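Local coordinates for transcriptional regulator, LacI family (Lactobacillus brevis, PDB 3JY6), which probably acts as a LacI-family DNA-binding transcription regulator, of which this construct is the periplasmic-binding-protein-like region, at residues Q124-L129 against V184-K189; T212-A217 against K228-T233. All coordinates share one frame; numbering follows the deposited sequence.

In the fold
Contacts 1 and 2 lie side by side in one lobe of the periplasmic-binding-protein-like fold, their centres about 10 Å apart. Contact 1 pairs two inner strands of a parallel four-stranded sheet; contact 2 joins that sheet's outermost strand, 211-215, to the chain that returns as strand 231-233. Residues 184-189 and 212-217 are themselves neighbours, so the two contacts are continuous: Ala-185 N probably bonds to Thr-212 O at 3.0 Å, Ala-185 O probably takes Thr-214 N, also at 3.0 Å, and Val-184 CG1 meets Thr-212 CG2 at 3.4 Å. Strand 231-233 in turn pairs antiparallel with strand 266-268, near the C-terminus.

Contact 1. Residues Q124-L129 against V184-K189; sequences QHVVVL and VAFALK
Val-126 and Phe-186 run alongside one another on one face of the sheet, with Val-126 CG1 3.9 Å from Phe-186 CB. CG1 of this valine stands anti to its own backbone N (chi1 -170°), which directs it forward along the strand and beside Phe-186 CB, while the phenyl ring leads off from the pair. Val-128, on the same face, crosses obliquely with Leu-188, which lies just past the end of the strand: Val-128 CG1 reaches Leu-188 CD1 at 3.8 Å and lies almost as near to CD2, so one methyl fits against the fork of the leucine. Ile-146 of helix 137-147 packs on all four of these side chains. The other face carries Val-127 and Leu-129 beside their register partners, the small Ala-185 and Ala-187; Leu-129 also packs on Leu-156 and Val-158 of strand 152-158.

Beneath the side chains the backbones form a regular parallel ladder. Val-127 gives its N-H to Val-184 O at 2.9 Å, almost straight at 178°, and its own O receives Phe-186 N at 2.7 Å. At the last rung Leu-188 N meets Leu-129 O at 2.9 Å. His-125 contributes its carbonyl to Val-184 N, whereas its ring is held through NE2 by Asp-154 and through ND1 by Thr-183. Buried amides thus satisfy one another within an apolar shell, as expected for the central strands of an alpha/beta lobe.

Contact 2. Residues T212-A217 against K228-T233; sequences TATGFA and KLTLIT
Thr-212 meets Leu-229 as the two side chains pass each other antiparallel, Thr-212 OG1 standing 4.0 Å from Leu-229 CD2; the hydroxyl itself is hydrogen-bonded to Asn-208. At Ala-213 the same leucine methyl closes on the backbone, CD2 lying 3.5 Å from Ala-213 O. Both the N and the O of this alanine are buried without a polar partner. Thr-214 turns OG1 anti to its backbone N (chi1 -175°), and from there the hydroxyl donates to Thr-230 O at 2.7 Å. Gly-215 adopts phi 158° and psi 179°, a conformation that suits glycine, and its O accepts Ile-232 N at 2.9 Å.

Phe-216 is bridged to Ile-232 by the backbone, and Ile-232 CD1 sits over one face of its ring in a CH-pi contact, 4.2 Å from the centroid and shifted toward the rim. Arg-142 makes a cation-pi interaction with the same ring. Ala-217 N then bonds to Ile-232 O at 3.0 Å, while Thr-233 CG2 touches Ala-217 O at 3.6 Å. Polar pairing is therefore concentrated from Thr-214 to Ala-217, where the hydroxyl bond and a single backbone bridge join the edge strand of the lobe's parallel sheet to strand 231-233 of a two-stranded antiparallel sheet; at Ala-213, by contrast, Leu-229 CD2 lies against a buried carbonyl that has no partner.

Contact 1. Residues Q124-L129 against V184-K189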
ATOM      1  N   GLN A 124       6.294  -2.757 -32.210  1.00 28.59           N
ATOM      2  CA  GLN A 124       6.210  -1.437 -32.843  1.00 29.30           C
ATOM      3  C   GLN A 124       4.955  -0.659 -32.454  1.00 27.65           C
ATOM      4  O   GLN A 124       4.906   0.572 -32.561  1.00 27.76           O
ATOM      5  CB  GLN A 124       6.228  -1.608 -34.366  1.00 32.00           C
ATOM      6  CG  GLN A 124       7.247  -2.618 -34.868  1.00 36.75           C
ATOM      7  CD  GLN A 124       8.619  -2.016 -35.077  1.00 39.94           C
ATOM      8  OE1 GLN A 124       8.849  -1.278 -36.037  1.00 43.33           O
ATOM      9  NE2 GLN A 124       9.540  -2.324 -34.177  1.00 43.24           N
ATOM     10  N   HIS A 125       3.939  -1.386 -32.007  1.00 26.10           N
ATOM     11  CA  HIS A 125       2.668  -0.780 -31.642  1.00 23.65           C
ATOM     12  C   HIS A 125       2.520  -0.628 -30.133  1.00 23.01           C
ATOM     13  O   HIS A 125       2.416  -1.618 -29.409  1.00 24.01           O
ATOM     14  CB  HIS A 125       1.542  -1.642 -32.211  1.00 24.19           C
ATOM     15  CG  HIS A 125       0.173  -1.231 -31.776  1.00 23.80           C
ATOM     16  ND1 HIS A 125      -0.784  -2.147 -31.403  1.00 25.67           N
ATOM     17  CD2 HIS A 125      -0.404  -0.013 -31.659  1.00 24.58           C
ATOM     18  CE1 HIS A 125      -1.893  -1.514 -31.070  1.00 24.80           C
ATOM     19  NE2 HIS A 125      -1.689  -0.217 -31.217  1.00 26.82           N
ATOM     20  N   VAL A 126       2.506   0.612 -29.657  1.00 20.74           N
ATOM     21  CA  VAL A 126       2.381   0.850 -28.228  1.00 20.87           C
ATOM     22  C   VAL A 126       0.983   1.303 -27.832  1.00 20.29           C
ATOM     23  O   VAL A 126       0.415   2.221 -28.424  1.00 21.02           O
ATOM     24  CB  VAL A 126       3.399   1.898 -27.745  1.00 19.90           C
ATOM     25  CG1 VAL A 126       3.405   1.945 -26.214  1.00 20.04           C
ATOM     26  CG2 VAL A 126       4.779   1.564 -28.279  1.00 14.38           C
ATOM     27  N   VAL A 127       0.432   0.633 -26.830  1.00 20.10           N
ATOM     28  CA  VAL A 127      -0.889   0.949 -26.314  1.00 19.97           C
ATOM     29  C   VAL A 127      -0.661   1.547 -24.940  1.00 20.31           C
ATOM     30  O   VAL A 127      -0.335   0.843 -23.986  1.00 20.23           O
ATOM     31  CB  VAL A 127      -1.765  -0.321 -26.206  1.00 20.78           C
ATOM     32  CG1 VAL A 127      -3.099   0.017 -25.543  1.00 22.64           C
ATOM     33  CG2 VAL A 127      -2.015  -0.899 -27.593  1.00 20.96           C
ATOM     34  N   VAL A 128      -0.817   2.861 -24.853  1.00 20.47           N
ATOM     35  CA  VAL A 128      -0.612   3.582 -23.607  1.00 20.62           C
ATOM     36  C   VAL A 128      -1.869   3.592 -22.738  1.00 22.58           C
ATOM     37  O   VAL A 128      -2.936   4.014 -23.182  1.00 23.05           O
ATOM     38  CB  VAL A 128      -0.211   5.040 -23.889  1.00 19.43           C
ATOM     39  CG1 VAL A 128       0.101   5.751 -22.588  1.00 20.78           C
ATOM     40  CG2 VAL A 128       0.977   5.090 -24.840  1.00 19.47           C
ATOM     41  N   LEU A 129      -1.741   3.118 -21.503  1.00 22.34           N
ATOM     42  CA  LEU A 129      -2.860   3.111 -20.561  1.00 23.21           C
ATOM     43  C   LEU A 129      -2.481   4.131 -19.493  1.00 24.91           C
ATOM     44  O   LEU A 129      -1.430   3.996 -18.850  1.00 24.99           O
ATOM     45  CB  LEU A 129      -3.037   1.727 -19.942  1.00 19.93           C
ATOM     46  CG  LEU A 129      -4.152   1.548 -18.907  1.00 22.92           C
ATOM     47  CD1 LEU A 129      -5.517   1.921 -19.509  1.00 21.81           C
ATOM     48  CD2 LEU A 129      -4.143   0.102 -18.419  1.00 19.94           C
ATOM     49  N   VAL A 184       2.926  -3.578 -27.265  1.00 21.54           N
ATOM     50  CA  VAL A 184       3.307  -3.429 -25.861  1.00 21.97           C
ATOM     51  C   VAL A 184       2.219  -2.600 -25.177  1.00 21.79           C
ATOM     52  O   VAL A 184       1.948  -1.467 -25.598  1.00 20.60           O
ATOM     53  CB  VAL A 184       4.575  -2.582 -25.629  1.00 23.27           C
ATOM     54  CG1 VAL A 184       5.358  -3.143 -24.457  1.00 24.12           C
ATOM     55  CG2 VAL A 184       5.379  -2.448 -26.877  1.00 23.56           C
ATOM     56  N   ALA A 185       1.608  -3.150 -24.136  1.00 19.72           N
ATOM     57  CA  ALA A 185       0.612  -2.404 -23.380  1.00 19.17           C
ATOM     58  C   ALA A 185       1.498  -1.701 -22.337  1.00 19.77           C
ATOM     59  O   ALA A 185       2.150  -2.364 -21.529  1.00 18.38           O
ATOM     60  CB  ALA A 185      -0.374  -3.356 -22.714  1.00 16.70           C
ATOM     61  N   PHE A 186       1.538  -0.369 -22.380  1.00 18.79           N
ATOM     62  CA  PHE A 186       2.388   0.429 -21.487  1.00 18.52           C
ATOM     63  C   PHE A 186       1.563   1.260 -20.486  1.00 18.55           C
ATOM     64  O   PHE A 186       0.921   2.243 -20.853  1.00 17.59           O
ATOM     65  CB  PHE A 186       3.259   1.334 -22.371  1.00 16.99           C
ATOM     66  CG  PHE A 186       4.520   1.865 -21.715  1.00 15.26           C
ATOM     67  CD1 PHE A 186       5.649   2.104 -22.502  1.00 13.78           C
ATOM     68  CD2 PHE A 186       4.564   2.201 -20.370  1.00 13.48           C
ATOM     69  CE1 PHE A 186       6.798   2.670 -21.961  1.00 14.99           C
ATOM     70  CE2 PHE A 186       5.702   2.768 -19.815  1.00 13.40           C
ATOM     71  CZ  PHE A 186       6.824   3.006 -20.610  1.00 16.55           C
ATOM     72  N   ALA A 187       1.580   0.842 -19.225  1.00 17.71           N
ATOM     73  CA  ALA A 187       0.855   1.540 -18.168  1.00 18.78           C
ATOM     74  C   ALA A 187       1.730   2.665 -17.614  1.00 19.60           C
ATOM     75  O   ALA A 187       2.881   2.443 -17.236  1.00 20.02           O
ATOM     76  CB  ALA A 187       0.482   0.560 -17.052  1.00 18.43           C
ATOM     77  N   LEU A 188       1.181   3.874 -17.577  1.00 20.64           N
ATOM     78  CA  LEU A 188       1.905   5.027 -17.060  1.00 21.93           C
ATOM     79  C   LEU A 188       1.817   5.130 -15.545  1.00 22.21           C
ATOM     80  O   LEU A 188       2.556   5.890 -14.925  1.00 23.93           O
ATOM     81  CB  LEU A 188       1.379   6.306 -17.707  1.00 22.88           C
ATOM     82  CG  LEU A 188       2.207   6.855 -18.874  1.00 25.86           C
ATOM     83  CD1 LEU A 188       2.656   5.735 -19.801  1.00 25.14           C
ATOM     84  CD2 LEU A 188       1.383   7.896 -19.601  1.00 24.96           C
ATOM     85  N   LYS A 189       0.930   4.345 -14.945  1.00 23.02           N
ATOM     86  CA  LYS A 189       0.759   4.360 -13.499  1.00 24.82           C
ATOM     87  C   LYS A 189       0.594   2.941 -12.988  1.00 23.50           C
ATOM     88  O   LYS A 189      -0.050   2.108 -13.623  1.00 24.50           O
ATOM     89  CB  LYS A 189      -0.462   5.210 -13.113  1.00 28.80           C
ATOM     90  CG  LYS A 189      -0.573   5.494 -11.619  1.00 32.28           C
ATOM     91  CD  LYS A 189      -1.787   6.360 -11.275  1.00 33.58           C
ATOM     92  CE  LYS A 189      -1.844   6.661  -9.767  1.00 36.75           C
ATOM     93  NZ  LYS A 189      -3.008   7.522  -9.379  1.00 37.43           N
TER

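Contact 2. Residues T212-A217 against K228-T233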
ATOM      1  N   THR A 212       3.173  -7.909 -25.411  1.00 18.74           N
ATOM      2  CA  THR A 212       3.854  -7.933 -24.120  1.00 18.85           C
ATOM      3  C   THR A 212       3.337  -6.741 -23.301  1.00 18.87           C
ATOM      4  O   THR A 212       2.422  -6.045 -23.730  1.00 18.57           O
ATOM      5  CB  THR A 212       5.405  -7.866 -24.286  1.00 17.06           C
ATOM      6  OG1 THR A 212       6.023  -8.171 -23.033  1.00 17.01           O
ATOM      7  CG2 THR A 212       5.851  -6.484 -24.727  1.00 18.97           C
ATOM      8  N   ALA A 213       3.894  -6.501 -22.122  1.00 17.95           N
ATOM      9  CA  ALA A 213       3.419  -5.376 -21.324  1.00 17.57           C
ATOM     10  C   ALA A 213       4.464  -4.886 -20.354  1.00 18.78           C
ATOM     11  O   ALA A 213       5.279  -5.658 -19.866  1.00 19.83           O
ATOM     12  CB  ALA A 213       2.159  -5.758 -20.562  1.00 19.02           C
ATOM     13  N   THR A 214       4.413  -3.592 -20.059  1.00 18.42           N
ATOM     14  CA  THR A 214       5.351  -2.973 -19.152  1.00 18.01           C
ATOM     15  C   THR A 214       4.656  -1.773 -18.525  1.00 17.45           C
ATOM     16  O   THR A 214       3.464  -1.548 -18.738  1.00 13.22           O
ATOM     17  CB  THR A 214       6.575  -2.478 -19.927  1.00 20.21           C
ATOM     18  OG1 THR A 214       7.557  -1.956 -19.017  1.00 19.17           O
ATOM     19  CG2 THR A 214       6.148  -1.391 -20.914  1.00 21.41           C
ATOM     20  N   GLY A 215       5.422  -0.993 -17.777  1.00 16.53           N
ATOM     21  CA  GLY A 215       4.875   0.188 -17.146  1.00 16.97           C
ATOM     22  C   GLY A 215       5.710   0.620 -15.956  1.00 17.78           C
ATOM     23  O   GLY A 215       6.720  -0.013 -15.626  1.00 14.79           O
ATOM     24  N   PHE A 216       5.288   1.714 -15.327  1.00 17.60           N
ATOM     25  CA  PHE A 216       5.956   2.228 -14.138  1.00 18.70           C
ATOM     26  C   PHE A 216       5.272   1.525 -12.976  1.00 19.18           C
ATOM     27  O   PHE A 216       4.081   1.734 -12.734  1.00 19.29           O
ATOM     28  CB  PHE A 216       5.768   3.741 -14.044  1.00 18.22           C
ATOM     29  CG  PHE A 216       6.538   4.509 -15.079  1.00 19.20           C
ATOM     30  CD1 PHE A 216       7.704   5.186 -14.734  1.00 18.02           C
ATOM     31  CD2 PHE A 216       6.102   4.549 -16.405  1.00 17.91           C
ATOM     32  CE1 PHE A 216       8.431   5.895 -15.694  1.00 18.54           C
ATOM     33  CE2 PHE A 216       6.819   5.250 -17.365  1.00 17.32           C
ATOM     34  CZ  PHE A 216       7.987   5.926 -17.011  1.00 16.89           C
ATOM     35  N   ALA A 217       6.026   0.679 -12.278  1.00 20.33           N
ATOM     36  CA  ALA A 217       5.509  -0.089 -11.156  1.00 22.00           C
ATOM     37  C   ALA A 217       6.662  -0.520 -10.261  1.00 24.24           C
ATOM     38  O   ALA A 217       7.705  -0.932 -10.753  1.00 23.44           O
ATOM     39  CB  ALA A 217       4.773  -1.319 -11.674  1.00 25.07           C
ATOM     40  N   LYS A 228       7.229 -13.690 -16.410  1.00 41.91           N
ATOM     41  CA  LYS A 228       8.186 -12.518 -16.242  1.00 38.05           C
ATOM     42  C   LYS A 228       8.204 -11.242 -17.151  1.00 36.39           C
ATOM     43  O   LYS A 228       8.791 -10.953 -18.303  1.00 34.97           O
ATOM     44  CB  LYS A 228       9.561 -12.741 -15.617  1.00 37.82           C
ATOM     45  CG  LYS A 228      10.192 -11.419 -15.431  1.00 38.35           C
ATOM     46  CD  LYS A 228      10.777 -11.489 -14.076  1.00 39.41           C
ATOM     47  CE  LYS A 228      12.256 -11.327 -14.209  1.00 40.79           C
ATOM     48  NZ  LYS A 228      12.937 -12.657 -14.234  1.00 41.35           N
ATOM     49  N   LEU A 229       7.507 -10.312 -16.631  1.00 33.33           N
ATOM     50  CA  LEU A 229       7.414  -8.984 -17.277  1.00 31.16           C
ATOM     51  C   LEU A 229       8.533  -8.051 -16.977  1.00 30.20           C
ATOM     52  O   LEU A 229       9.268  -8.178 -15.998  1.00 30.56           O
ATOM     53  CB  LEU A 229       6.074  -8.232 -17.020  1.00 31.50           C
ATOM     54  CG  LEU A 229       4.995  -9.077 -17.722  1.00 31.07           C
ATOM     55  CD1 LEU A 229       3.677  -8.540 -17.241  1.00 32.72           C
ATOM     56  CD2 LEU A 229       5.125  -9.063 -19.261  1.00 31.60           C
ATOM     57  N   THR A 230       8.760  -7.168 -17.927  1.00 26.83           N
ATOM     58  CA  THR A 230       9.852  -6.236 -17.747  1.00 25.52           C
ATOM     59  C   THR A 230       9.270  -4.895 -17.346  1.00 24.63           C
ATOM     60  O   THR A 230       8.503  -4.280 -18.106  1.00 24.53           O
ATOM     61  CB  THR A 230      10.697  -6.135 -19.024  1.00 26.41           C
ATOM     62  OG1 THR A 230      11.850  -7.024 -18.915  1.00 30.59           O
ATOM     63  CG2 THR A 230      11.112  -4.652 -19.264  1.00 29.72           C
ATOM     64  N   LEU A 231       9.620  -4.421 -16.153  1.00 21.74           N
ATOM     65  CA  LEU A 231       9.068  -3.144 -15.682  1.00 20.96           C
ATOM     66  C   LEU A 231      10.020  -2.012 -15.318  1.00 21.33           C
ATOM     67  O   LEU A 231      11.224  -2.207 -15.123  1.00 19.93           O
ATOM     68  CB  LEU A 231       8.177  -3.408 -14.472  1.00 21.19           C
ATOM     69  CG  LEU A 231       7.213  -4.630 -14.604  1.00 22.66           C
ATOM     70  CD1 LEU A 231       6.793  -5.018 -13.173  1.00 22.30           C
ATOM     71  CD2 LEU A 231       5.997  -4.316 -15.554  1.00 21.13           C
ATOM     72  N   ILE A 232       9.467  -0.804 -15.224  1.00 20.65           N
ATOM     73  CA  ILE A 232      10.274   0.361 -14.869  1.00 21.06           C
ATOM     74  C   ILE A 232      10.032   0.762 -13.418  1.00 20.60           C
ATOM     75  O   ILE A 232       8.901   1.040 -13.024  1.00 19.28           O
ATOM     76  CB  ILE A 232       9.960   1.576 -15.753  1.00 22.24           C
ATOM     77  CG1 ILE A 232      10.041   1.187 -17.223  1.00 23.72           C
ATOM     78  CG2 ILE A 232      10.997   2.678 -15.478  1.00 22.21           C
ATOM     79  CD1 ILE A 232       9.296   2.148 -18.136  1.00 27.47           C
ATOM     80  N   THR A 233      11.092   0.784 -12.618  1.00 19.32           N
ATOM     81  CA  THR A 233      10.935   1.139 -11.213  1.00 20.80           C
ATOM     82  C   THR A 233      11.466   2.531 -10.972  1.00 19.27           C
ATOM     83  O   THR A 233      12.509   2.893 -11.505  1.00 17.53           O
ATOM     84  CB  THR A 233      11.692   0.174 -10.269  1.00 23.87           C
ATOM     85  OG1 THR A 233      13.106   0.315 -10.467  1.00 26.30           O
ATOM     86  CG2 THR A 233      11.300  -1.271 -10.557  1.00 26.36           C
TER